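Local coordinates for thermostable carboxypeptidase 1 (Pyrococcus furiosus, PDB 1KA2), which removes amino acids one at a time from the C-terminus of peptides with broad specificity, as a homodimeric metallocarboxypeptidase of the M32 family that uses cobalt, at residues D171-F176 with L369-V374; N343-D348 with E353-T358; Y359-L364 with E392-I397; E385-E390 with E404-D409. All blocks are in the same frame, centred on the assembly; numbering follows the deposited sequence.

Contact 1: D171-F176 with L369-V374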
# COMPACT_ATOMS: atom_id res chain seq x y z
N ASP A 171 -38.12 11.57 -0.66
CA ASP A 171 -37.56 11.05 -1.90
C ASP A 171 -37.68 9.52 -1.91
O ASP A 171 -38.27 8.93 -2.82
CB ASP A 171 -36.08 11.42 -2.03
CG ASP A 171 -35.85 12.90 -2.34
OD1 ASP A 171 -36.30 13.37 -3.39
OD2 ASP A 171 -35.21 13.58 -1.52
N VAL A 172 -37.12 8.90 -0.88
CA VAL A 172 -37.12 7.44 -0.76
C VAL A 172 -38.53 6.87 -0.67
O VAL A 172 -38.82 5.81 -1.22
CB VAL A 172 -36.31 6.99 0.49
CG1 VAL A 172 -36.19 5.47 0.51
CG2 VAL A 172 -34.94 7.64 0.49
N GLU A 173 -39.39 7.59 0.03
CA GLU A 173 -40.78 7.15 0.19
C GLU A 173 -41.42 7.02 -1.18
O GLU A 173 -42.14 6.06 -1.45
CB GLU A 173 -41.53 8.18 1.03
CG GLU A 173 -42.90 7.75 1.51
CD GLU A 173 -43.45 8.70 2.54
OE1 GLU A 173 -43.56 9.90 2.23
OE2 GLU A 173 -43.75 8.26 3.67
N LYS A 174 -41.12 7.98 -2.05
CA LYS A 174 -41.66 8.02 -3.40
C LYS A 174 -41.22 6.91 -4.35
O LYS A 174 -42.06 6.24 -4.96
CB LYS A 174 -41.32 9.36 -4.06
CG LYS A 174 -41.43 9.31 -5.59
CD LYS A 174 -40.38 10.17 -6.28
CE LYS A 174 -40.32 9.89 -7.79
NZ LYS A 174 -39.80 8.52 -8.10
N MET A 175 -39.91 6.73 -4.52
CA MET A 175 -39.43 5.70 -5.44
C MET A 175 -39.96 4.33 -5.08
O MET A 175 -40.31 3.54 -5.96
CB MET A 175 -37.89 5.68 -5.48
CG MET A 175 -37.22 5.35 -4.17
SD MET A 175 -35.40 5.36 -4.31
CE MET A 175 -34.95 4.41 -2.86
N PHE A 176 -40.04 4.04 -3.79
CA PHE A 176 -40.53 2.74 -3.36
C PHE A 176 -42.04 2.55 -3.55
O PHE A 176 -42.52 1.42 -3.60
CB PHE A 176 -40.13 2.48 -1.90
CG PHE A 176 -38.74 1.94 -1.75
CD1 PHE A 176 -37.79 2.59 -0.97
CD2 PHE A 176 -38.37 0.76 -2.40
CE1 PHE A 176 -36.50 2.08 -0.82
CE2 PHE A 176 -37.08 0.24 -2.27
CZ PHE A 176 -36.14 0.91 -1.47
N LEU A 369 -37.82 -0.62 8.17
CA LEU A 369 -37.35 -0.83 9.53
C LEU A 369 -36.51 0.35 10.01
O LEU A 369 -36.65 0.78 11.15
CB LEU A 369 -36.56 -2.14 9.64
CG LEU A 369 -37.39 -3.41 9.38
CD1 LEU A 369 -36.60 -4.63 9.78
CD2 LEU A 369 -38.69 -3.35 10.18
N GLU A 370 -35.66 0.89 9.13
CA GLU A 370 -34.81 2.02 9.52
C GLU A 370 -35.60 3.28 9.86
O GLU A 370 -35.30 3.95 10.85
CB GLU A 370 -33.77 2.33 8.43
CG GLU A 370 -32.84 1.16 8.11
CD GLU A 370 -31.50 1.58 7.54
OE1 GLU A 370 -31.40 2.69 6.97
OE2 GLU A 370 -30.54 0.80 7.65
N ARG A 371 -36.59 3.61 9.04
CA ARG A 371 -37.40 4.79 9.30
C ARG A 371 -38.11 4.66 10.65
O ARG A 371 -38.18 5.62 11.41
CB ARG A 371 -38.44 4.98 8.19
CG ARG A 371 -39.20 6.28 8.29
CD ARG A 371 -40.30 6.31 7.26
NE ARG A 371 -40.77 7.67 7.03
CZ ARG A 371 -41.69 7.99 6.13
NH1 ARG A 371 -42.24 7.05 5.37
NH2 ARG A 371 -42.05 9.27 5.98
N LEU A 372 -38.61 3.47 10.96
CA LEU A 372 -39.28 3.21 12.24
C LEU A 372 -38.34 3.33 13.45
O LEU A 372 -38.69 3.95 14.46
CB LEU A 372 -39.91 1.82 12.25
CG LEU A 372 -41.30 1.67 11.62
CD1 LEU A 372 -41.36 2.39 10.27
CD2 LEU A 372 -41.64 0.18 11.50
N MET A 373 -37.16 2.71 13.34
CA MET A 373 -36.14 2.71 14.39
C MET A 373 -35.70 4.09 14.87
O MET A 373 -35.44 4.32 16.05
CB MET A 373 -34.91 1.92 13.91
CG MET A 373 -35.12 0.40 13.79
SD MET A 373 -34.09 -0.38 12.53
CE MET A 373 -32.47 -0.06 13.20
N VAL A 374 -35.60 5.02 13.93
CA VAL A 374 -35.17 6.38 14.23
C VAL A 374 -36.33 7.36 14.45
O VAL A 374 -36.14 8.44 15.00
CB VAL A 374 -34.23 6.88 13.12
CG1 VAL A 374 -33.74 8.28 13.42
CG2 VAL A 374 -33.07 5.92 13.00
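Glu173 and Arg371 make the whole of this contact, a single salt bridge between two helices. Along 171-176, Asp171 comes first and pairs elsewhere, with Lys474. Glu173 follows. Its CG lies anti to the backbone N (chi1 -169°) and the chain runs on extended, which carries the carboxylate out to the arginine. Arg371 is extended from CG to NE and covers the rest of the gap. The CA atoms of Glu173 and Arg371 are still 10.0 Å apart. One oxygen does the work. Glu173 OE2 takes a bond from Arg371 NH1 at 2.6 Å, and a weak second one from Arg371 NH2 at 3.0 Å. OE2 sits at the edge of the guanidinium, almost in its plane. The carboxylate is turned 62° against that plane, so this is a fork on one oxygen and not a flat two-oxygen pair. Arg371 NH2 also bridges to Glu154, so the arginine's charge is shared between two acids. Further along, Phe176 packs on Ile363 and Leu364. The bridge thus joins helix 169-192 to helix 359-375 at the surface, with helix 155-163 and helix 421-440 packed nearby.

Contact 2: N343-D348 with E353-T358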
# COMPACT_ATOMS: atom_id res chain seq x y z
N ASN A 343 -29.61 -14.30 -15.88
CA ASN A 343 -30.83 -13.55 -15.58
C ASN A 343 -31.86 -14.28 -14.74
O ASN A 343 -33.03 -13.90 -14.73
CB ASN A 343 -31.47 -13.10 -16.88
CG ASN A 343 -30.69 -11.99 -17.55
OD1 ASN A 343 -31.01 -10.82 -17.39
ND2 ASN A 343 -29.66 -12.36 -18.30
N ILE A 344 -31.44 -15.33 -14.05
CA ILE A 344 -32.36 -16.07 -13.21
C ILE A 344 -33.10 -15.10 -12.29
O ILE A 344 -32.61 -14.01 -11.99
CB ILE A 344 -31.60 -17.11 -12.38
CG1 ILE A 344 -31.22 -18.29 -13.27
CG2 ILE A 344 -32.44 -17.57 -11.20
CD1 ILE A 344 -30.52 -19.40 -12.55
N VAL A 345 -34.31 -15.49 -11.89
CA VAL A 345 -35.11 -14.66 -11.00
C VAL A 345 -35.66 -15.59 -9.94
O VAL A 345 -36.33 -16.56 -10.25
CB VAL A 345 -36.27 -13.97 -11.72
CG1 VAL A 345 -37.13 -13.23 -10.70
CG2 VAL A 345 -35.72 -13.00 -12.75
N ARG A 346 -35.37 -15.28 -8.68
CA ARG A 346 -35.83 -16.12 -7.59
C ARG A 346 -35.82 -15.41 -6.25
O ARG A 346 -34.77 -15.04 -5.73
CB ARG A 346 -34.98 -17.39 -7.54
CG ARG A 346 -34.66 -17.90 -6.15
CD ARG A 346 -33.15 -17.94 -5.95
NE ARG A 346 -32.52 -18.94 -6.80
CZ ARG A 346 -31.21 -18.99 -7.07
NH1 ARG A 346 -30.39 -18.09 -6.55
NH2 ARG A 346 -30.73 -19.95 -7.85
N PRO A 347 -37.01 -15.19 -5.67
CA PRO A 347 -37.02 -14.52 -4.37
C PRO A 347 -36.26 -15.45 -3.43
O PRO A 347 -36.44 -16.67 -3.48
CB PRO A 347 -38.51 -14.41 -4.05
CG PRO A 347 -39.12 -15.56 -4.81
CD PRO A 347 -38.37 -15.50 -6.12
N ASP A 348 -35.39 -14.88 -2.61
CA ASP A 348 -34.59 -15.67 -1.68
C ASP A 348 -34.23 -14.80 -0.48
O ASP A 348 -34.45 -13.59 -0.49
CB ASP A 348 -33.32 -16.18 -2.36
CG ASP A 348 -32.94 -17.59 -1.94
OD1 ASP A 348 -33.29 -18.01 -0.81
OD2 ASP A 348 -32.26 -18.29 -2.72
N GLU A 353 -27.45 -11.82 -2.86
CA GLU A 353 -27.62 -12.84 -3.89
C GLU A 353 -28.86 -12.56 -4.74
O GLU A 353 -29.04 -13.16 -5.81
CB GLU A 353 -27.73 -14.22 -3.23
CG GLU A 353 -26.64 -14.47 -2.20
CD GLU A 353 -26.34 -15.93 -2.02
OE1 GLU A 353 -25.99 -16.58 -3.02
OE2 GLU A 353 -26.44 -16.43 -0.87
N ALA A 354 -29.70 -11.65 -4.28
CA ALA A 354 -30.93 -11.31 -4.99
C ALA A 354 -30.71 -10.92 -6.45
O ALA A 354 -29.79 -10.15 -6.78
CB ALA A 354 -31.64 -10.18 -4.26
N ASP A 355 -31.56 -11.48 -7.31
CA ASP A 355 -31.53 -11.19 -8.74
C ASP A 355 -31.92 -9.72 -8.82
O ASP A 355 -32.31 -9.13 -7.81
CB ASP A 355 -32.59 -12.01 -9.46
CG ASP A 355 -33.97 -11.77 -8.89
OD1 ASP A 355 -34.32 -12.41 -7.88
OD2 ASP A 355 -34.68 -10.89 -9.44
N VAL A 356 -31.87 -9.13 -10.01
CA VAL A 356 -32.20 -7.72 -10.16
C VAL A 356 -33.66 -7.32 -9.95
O VAL A 356 -33.96 -6.15 -9.67
CB VAL A 356 -31.80 -7.20 -11.55
CG1 VAL A 356 -30.35 -7.51 -11.83
CG2 VAL A 356 -32.71 -7.80 -12.59
N VAL A 357 -34.58 -8.27 -10.10
CA VAL A 357 -36.00 -7.98 -9.94
C VAL A 357 -36.42 -8.01 -8.46
O VAL A 357 -37.20 -7.18 -8.02
CB VAL A 357 -36.85 -8.97 -10.76
CG1 VAL A 357 -38.31 -8.53 -10.77
CG2 VAL A 357 -36.33 -9.04 -12.19
N THR A 358 -35.86 -8.95 -7.71
CA THR A 358 -36.17 -9.09 -6.28
C THR A 358 -35.26 -8.24 -5.37
O THR A 358 -35.62 -7.94 -4.23
CB THR A 358 -36.07 -10.57 -5.83
OG1 THR A 358 -34.70 -11.01 -5.88
CG2 THR A 358 -36.91 -11.46 -6.74
O HOH W 1 -34.19 -12.11 -3.62
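The carboxylate of Asp355 is the flat group here, and its bonds come from outside its plane. Arg346 N comes over one face to Asp355 OD1, at 3.2 Å. Thr358 N comes over the opposite face to Asp355 OD2, at 2.9 Å. This second bond, from the backbone N three residues on, makes an Asx motif. Thr358 OG1 lies very close to Asp355 OD1, at a doubtfully short 2.5 Å. Chi1 of 57° sets Asp355 CG between its own backbone N and carbonyl carbon, where the carboxylate serves both segments. Apolar groups pack alongside. Val345 CG1 lies 3.6 Å from Asp355 OD2, and Val345 CG2 touches Val357 CG2 at 4.0 Å. Thr358 CG2 rests 3.9 Å from Pro347 CA. A water joins the segments again, accepting from Asp348 N and donating to Thr358 OG1 at 2.6 Å. Arg346 turns its guanidinium elsewhere, to Glu203. Tyr498 of helix 488-498 packs on Val345 and Val357. Asp355 is the last residue of the predicted I/NRXXA/SD motif. Its buried carboxylate takes bonds from backbone N-H groups of both segments. These would probably stabilise its negative charge, and they tie the two limbs of the loop together just before helix 359-375.

Contact 3: Y359-L364 with E392-I397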
# COMPACT_ATOMS: atom_id res chain seq x y z
N TYR A 359 -34.09 -7.84 -5.88
CA TYR A 359 -33.14 -7.05 -5.08
C TYR A 359 -33.71 -5.84 -4.35
O TYR A 359 -33.57 -5.72 -3.12
CB TYR A 359 -31.98 -6.55 -5.96
CG TYR A 359 -30.88 -5.85 -5.19
CD1 TYR A 359 -29.92 -6.57 -4.48
CD2 TYR A 359 -30.80 -4.46 -5.16
CE1 TYR A 359 -28.91 -5.93 -3.75
CE2 TYR A 359 -29.80 -3.81 -4.44
CZ TYR A 359 -28.86 -4.55 -3.74
OH TYR A 359 -27.88 -3.90 -3.03
N ASN A 360 -34.33 -4.93 -5.09
CA ASN A 360 -34.86 -3.73 -4.47
C ASN A 360 -35.89 -3.94 -3.34
O ASN A 360 -36.15 -3.02 -2.56
CB ASN A 360 -35.39 -2.79 -5.55
CG ASN A 360 -34.26 -2.14 -6.34
OD1 ASN A 360 -33.31 -1.62 -5.75
ND2 ASN A 360 -34.37 -2.14 -7.66
N PHE A 361 -36.47 -5.13 -3.22
CA PHE A 361 -37.44 -5.36 -2.16
C PHE A 361 -36.69 -5.61 -0.85
O PHE A 361 -37.21 -5.38 0.25
CB PHE A 361 -38.38 -6.52 -2.53
CG PHE A 361 -39.36 -6.16 -3.64
CD1 PHE A 361 -39.21 -6.67 -4.92
CD2 PHE A 361 -40.42 -5.29 -3.39
CE1 PHE A 361 -40.09 -6.33 -5.95
CE2 PHE A 361 -41.31 -4.94 -4.41
CZ PHE A 361 -41.15 -5.46 -5.69
N HIS A 362 -35.44 -6.05 -0.97
CA HIS A 362 -34.60 -6.28 0.20
C HIS A 362 -34.25 -4.91 0.77
O HIS A 362 -34.14 -4.74 1.98
CB HIS A 362 -33.32 -7.02 -0.21
CG HIS A 362 -33.55 -8.46 -0.56
ND1 HIS A 362 -33.43 -9.47 0.37
CD2 HIS A 362 -33.91 -9.05 -1.72
CE1 HIS A 362 -33.69 -10.63 -0.21
NE2 HIS A 362 -33.98 -10.40 -1.48
N ILE A 363 -34.09 -3.93 -0.10
CA ILE A 363 -33.75 -2.58 0.35
C ILE A 363 -34.97 -1.85 0.94
O ILE A 363 -34.85 -1.12 1.94
CB ILE A 363 -33.16 -1.75 -0.82
CG1 ILE A 363 -31.97 -2.48 -1.44
CG2 ILE A 363 -32.75 -0.38 -0.31
CD1 ILE A 363 -30.77 -2.66 -0.49
N LEU A 364 -36.14 -2.02 0.32
CA LEU A 364 -37.37 -1.39 0.81
C LEU A 364 -37.65 -1.79 2.26
O LEU A 364 -37.93 -0.94 3.10
CB LEU A 364 -38.56 -1.78 -0.08
CG LEU A 364 -39.99 -1.64 0.47
CD1 LEU A 364 -40.21 -0.24 1.03
CD2 LEU A 364 -40.99 -1.93 -0.65
N GLU A 392 -41.85 -11.81 4.31
CA GLU A 392 -42.95 -12.66 3.90
C GLU A 392 -43.98 -11.91 3.07
O GLU A 392 -44.55 -12.46 2.14
CB GLU A 392 -43.62 -13.28 5.12
CG GLU A 392 -44.55 -14.42 4.77
CD GLU A 392 -45.21 -15.00 5.99
OE1 GLU A 392 -44.49 -15.42 6.92
OE2 GLU A 392 -46.46 -15.04 6.02
N ARG A 393 -44.20 -10.64 3.40
CA ARG A 393 -45.16 -9.82 2.68
C ARG A 393 -44.69 -9.40 1.28
O ARG A 393 -45.51 -9.16 0.40
CB ARG A 393 -45.49 -8.57 3.49
CG ARG A 393 -46.40 -7.59 2.75
CD ARG A 393 -46.52 -6.29 3.52
NE ARG A 393 -45.30 -5.49 3.47
CZ ARG A 393 -45.01 -4.60 2.52
NH1 ARG A 393 -45.85 -4.39 1.53
NH2 ARG A 393 -43.89 -3.90 2.58
N LEU A 394 -43.37 -9.31 1.07
CA LEU A 394 -42.83 -8.88 -0.22
C LEU A 394 -42.34 -10.03 -1.09
O LEU A 394 -42.52 -10.03 -2.30
CB LEU A 394 -41.69 -7.89 -0.00
CG LEU A 394 -42.00 -6.60 0.77
CD1 LEU A 394 -40.70 -5.83 0.99
CD2 LEU A 394 -43.03 -5.75 0.01
N LEU A 395 -41.68 -11.00 -0.47
CA LEU A 395 -41.16 -12.13 -1.24
C LEU A 395 -41.79 -13.50 -0.94
O LEU A 395 -41.32 -14.52 -1.44
CB LEU A 395 -39.63 -12.19 -1.09
CG LEU A 395 -38.92 -10.95 -1.67
CD1 LEU A 395 -37.44 -10.91 -1.23
CD2 LEU A 395 -39.07 -10.99 -3.18
N GLY A 396 -42.82 -13.53 -0.10
CA GLY A 396 -43.47 -14.79 0.20
C GLY A 396 -42.71 -15.83 1.02
O GLY A 396 -43.26 -16.87 1.38
N ILE A 397 -41.45 -15.54 1.31
CA ILE A 397 -40.63 -16.47 2.10
C ILE A 397 -40.37 -15.88 3.48
O ILE A 397 -40.40 -14.66 3.65
CB ILE A 397 -39.29 -16.75 1.39
CG1 ILE A 397 -38.53 -15.44 1.19
CG2 ILE A 397 -39.57 -17.44 0.06
CD1 ILE A 397 -37.20 -15.61 0.46
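Two consecutive helices, 359-375 and 383-395, pack here through the first turns of one and the last turn of the other. Phe361, His362 and Leu364 meet Leu394 and Leu395. Phe361 and Leu394 are the pair whose CA atoms come nearest, 6.7 Å apart. Leu394 puts its CD1 branch between the two helices. CD1 lies 3.6 Å from Phe361 O and 4.3 Å from Phe361 CB. The same methyl touches Leu364 CD2 at 4.2 Å, so it fits among the backbone and two side chains of helix 359-375. Leu394 CD2, the other branch, approaches the Phe361 ring obliquely. It also lies over one face of the guanidinium of Arg393, its neighbour in sequence. Leu395 works one step along. Its CD1 meets His362 NE2 at 3.5 Å, and the two side chains cross at about a right angle. His362 leaves its backbone heading away from helix 383-395, but with CG anti to the carbonyl carbon (chi1 -72°) the ring swings back to Leu395.

The connection is an antiparallel helical hairpin within the largely helical M32 fold. Helix 383-395 ends at this point. Gly396 is the first residue to leave helical backbone angles, with a positive phi of 69°. No hydrogen bond crosses between the segments, and the touching residues are all buried. Helix 169-192 borders the pair, with Lys184 against Phe361 and Glu180 against Leu364. Arg393 reaches the same helix through a salt bridge to Glu180. Arg351 and Ala354 lie against His362, and Pro347 covers Leu395.

Contact 4: E385-E390 with E404-D409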
# COMPACT_ATOMS: atom_id res chain seq x y z
N GLU A 385 -39.04 -10.05 14.10
CA GLU A 385 -40.36 -10.40 13.57
C GLU A 385 -40.81 -9.42 12.50
O GLU A 385 -41.36 -9.83 11.48
CB GLU A 385 -41.40 -10.48 14.69
CG GLU A 385 -41.44 -11.84 15.35
CD GLU A 385 -41.84 -12.93 14.38
OE1 GLU A 385 -41.44 -14.10 14.58
OE2 GLU A 385 -42.57 -12.61 13.41
N MET A 386 -40.60 -8.12 12.71
CA MET A 386 -40.98 -7.13 11.70
C MET A 386 -40.25 -7.42 10.40
O MET A 386 -40.82 -7.28 9.31
CB MET A 386 -40.63 -5.72 12.16
CG MET A 386 -41.48 -5.21 13.29
SD MET A 386 -40.94 -3.58 13.76
CE MET A 386 -40.14 -3.94 15.29
N TRP A 387 -38.99 -7.79 10.52
CA TRP A 387 -38.16 -8.11 9.36
C TRP A 387 -38.75 -9.35 8.69
O TRP A 387 -38.92 -9.38 7.47
CB TRP A 387 -36.73 -8.39 9.82
CG TRP A 387 -35.78 -8.75 8.74
CD1 TRP A 387 -35.79 -9.88 7.98
CD2 TRP A 387 -34.64 -7.99 8.33
NE1 TRP A 387 -34.71 -9.88 7.11
CE2 TRP A 387 -34.00 -8.73 7.31
CE3 TRP A 387 -34.10 -6.77 8.72
CZ2 TRP A 387 -32.84 -8.27 6.67
CZ3 TRP A 387 -32.95 -6.31 8.09
CH2 TRP A 387 -32.34 -7.06 7.08
N ASN A 388 -39.06 -10.36 9.49
CA ASN A 388 -39.64 -11.60 8.98
C ASN A 388 -40.99 -11.41 8.31
O ASN A 388 -41.23 -11.94 7.22
CB ASN A 388 -39.76 -12.62 10.12
CG ASN A 388 -38.45 -13.32 10.41
OD1 ASN A 388 -37.38 -12.82 10.07
ND2 ASN A 388 -38.53 -14.50 11.03
N ASP A 389 -41.87 -10.64 8.93
CA ASP A 389 -43.19 -10.39 8.35
C ASP A 389 -43.05 -9.63 7.04
O ASP A 389 -43.81 -9.86 6.11
CB ASP A 389 -44.08 -9.58 9.32
CG ASP A 389 -44.36 -10.31 10.63
OD1 ASP A 389 -44.34 -11.56 10.65
OD2 ASP A 389 -44.62 -9.63 11.64
N GLU A 390 -42.07 -8.73 6.97
CA GLU A 390 -41.85 -7.96 5.75
C GLU A 390 -41.29 -8.84 4.64
O GLU A 390 -41.71 -8.73 3.49
CB GLU A 390 -40.91 -6.78 6.01
CG GLU A 390 -41.63 -5.51 6.40
CD GLU A 390 -42.56 -5.02 5.30
OE1 GLU A 390 -42.06 -4.47 4.29
OE2 GLU A 390 -43.79 -5.19 5.43
N GLU A 404 -30.23 -15.82 8.06
CA GLU A 404 -30.88 -15.67 6.76
C GLU A 404 -31.69 -14.39 6.79
O GLU A 404 -32.14 -13.92 5.76
CB GLU A 404 -31.86 -16.80 6.48
CG GLU A 404 -31.28 -18.16 6.55
CD GLU A 404 -32.29 -19.19 6.12
OE1 GLU A 404 -33.38 -19.24 6.73
OE2 GLU A 404 -31.98 -19.93 5.16
N GLY A 405 -31.88 -13.84 7.98
CA GLY A 405 -32.67 -12.63 8.09
C GLY A 405 -31.97 -11.35 8.53
O GLY A 405 -30.99 -10.93 7.95
N ILE A 406 -32.51 -10.76 9.59
CA ILE A 406 -32.01 -9.51 10.14
C ILE A 406 -30.49 -9.45 10.43
O ILE A 406 -29.91 -8.37 10.52
CB ILE A 406 -32.79 -9.18 11.44
CG1 ILE A 406 -32.52 -7.75 11.90
CG2 ILE A 406 -32.43 -10.20 12.51
CD1 ILE A 406 -33.40 -7.33 13.10
N LEU A 407 -29.85 -10.60 10.55
CA LEU A 407 -28.43 -10.63 10.85
C LEU A 407 -27.48 -10.73 9.65
O LEU A 407 -26.26 -10.62 9.81
CB LEU A 407 -28.17 -11.80 11.82
CG LEU A 407 -27.66 -11.43 13.21
CD1 LEU A 407 -28.39 -10.20 13.78
CD2 LEU A 407 -27.82 -12.66 14.11
N GLN A 408 -28.02 -10.93 8.46
CA GLN A 408 -27.18 -11.09 7.27
C GLN A 408 -26.20 -9.97 6.90
O GLN A 408 -25.10 -10.27 6.41
CB GLN A 408 -28.03 -11.42 6.04
CG GLN A 408 -28.97 -10.31 5.58
CD GLN A 408 -29.78 -10.73 4.37
OE1 GLN A 408 -29.43 -10.42 3.22
NE2 GLN A 408 -30.86 -11.48 4.61
N ASP A 409 -26.57 -8.71 7.10
CA ASP A 409 -25.69 -7.59 6.73
C ASP A 409 -24.98 -6.90 7.89
O ASP A 409 -25.52 -6.80 8.99
CB ASP A 409 -26.48 -6.55 5.95
CG ASP A 409 -26.91 -7.04 4.59
OD1 ASP A 409 -28.03 -6.65 4.15
OD2 ASP A 409 -26.14 -7.79 3.94
O HOH W 2 -34.26 -11.75 4.87
O HOH W 3 -34.88 -11.96 11.10
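Trp387 lays one face of its indole over the backbone of Ile406. Ile406 CA stands 3.5 Å from the centroid of the six-membered ring, only 10° off the ring normal. This is a CH-pi contact. Ile406 N also lies over that face, 3.4 Å from Trp387 CE2. Ile406 CG1 packs on Trp387 CE3 at 3.7 Å. With Trp387 CG anti to the backbone N (chi1 179°), the ring extends from helix 383-395 onto the turn. Gly405 C comes within 3.4 Å of Trp387 NE1, and the absence of a side chain at Gly405 probably eases this approach.

Two waters form the next layer. One sits at the indole edge, in its plane, accepting from Trp387 NE1 at 3.0 Å and donating to Glu404 O. The other donates to Asn388 OD1 at 2.8 Å and accepts from Ile406 N at 3.1 Å.

Further out, residues 405-408 form a type I beta turn, closed by Gln408 N to Gly405 O. Gln408 fixes the turn to its surroundings through Arg351 N and Phe349 O, and Asp409 pairs with Arg351 and Arg366. Leu369 and Arg366 of helix 359-375 also pack on Trp387.

The turn belongs to the predicted GXXQDXHW motif. No direct hydrogen bond crosses between the segments. Ring-to-backbone packing holds them, while the waters satisfy the indole N-H and the Ile406 N-H.

Overall arrangement
All four contacts involve or border the helices 359-375 and 383-395. Contact 2 comes first within this region, in the loop that leads into helix 359-375. Contact 3 joins that helix to 383-395, and contact 4 packs 383-395 on the loop that follows it. Contact 1 ties the later part of helix 359-375 back to helix 169-192, far earlier in the chain. Contacts 3 and 4 have centres about 10 Å apart, contacts 2 and 3 about 11 Å. Contacts 1 and 2 are separated most, about 22 Å between centres. Phe176 and Leu369 link contact 1 to contacts 3 and 4. Contact 1 is the long-range tie, while the other three are local closures around these two helices.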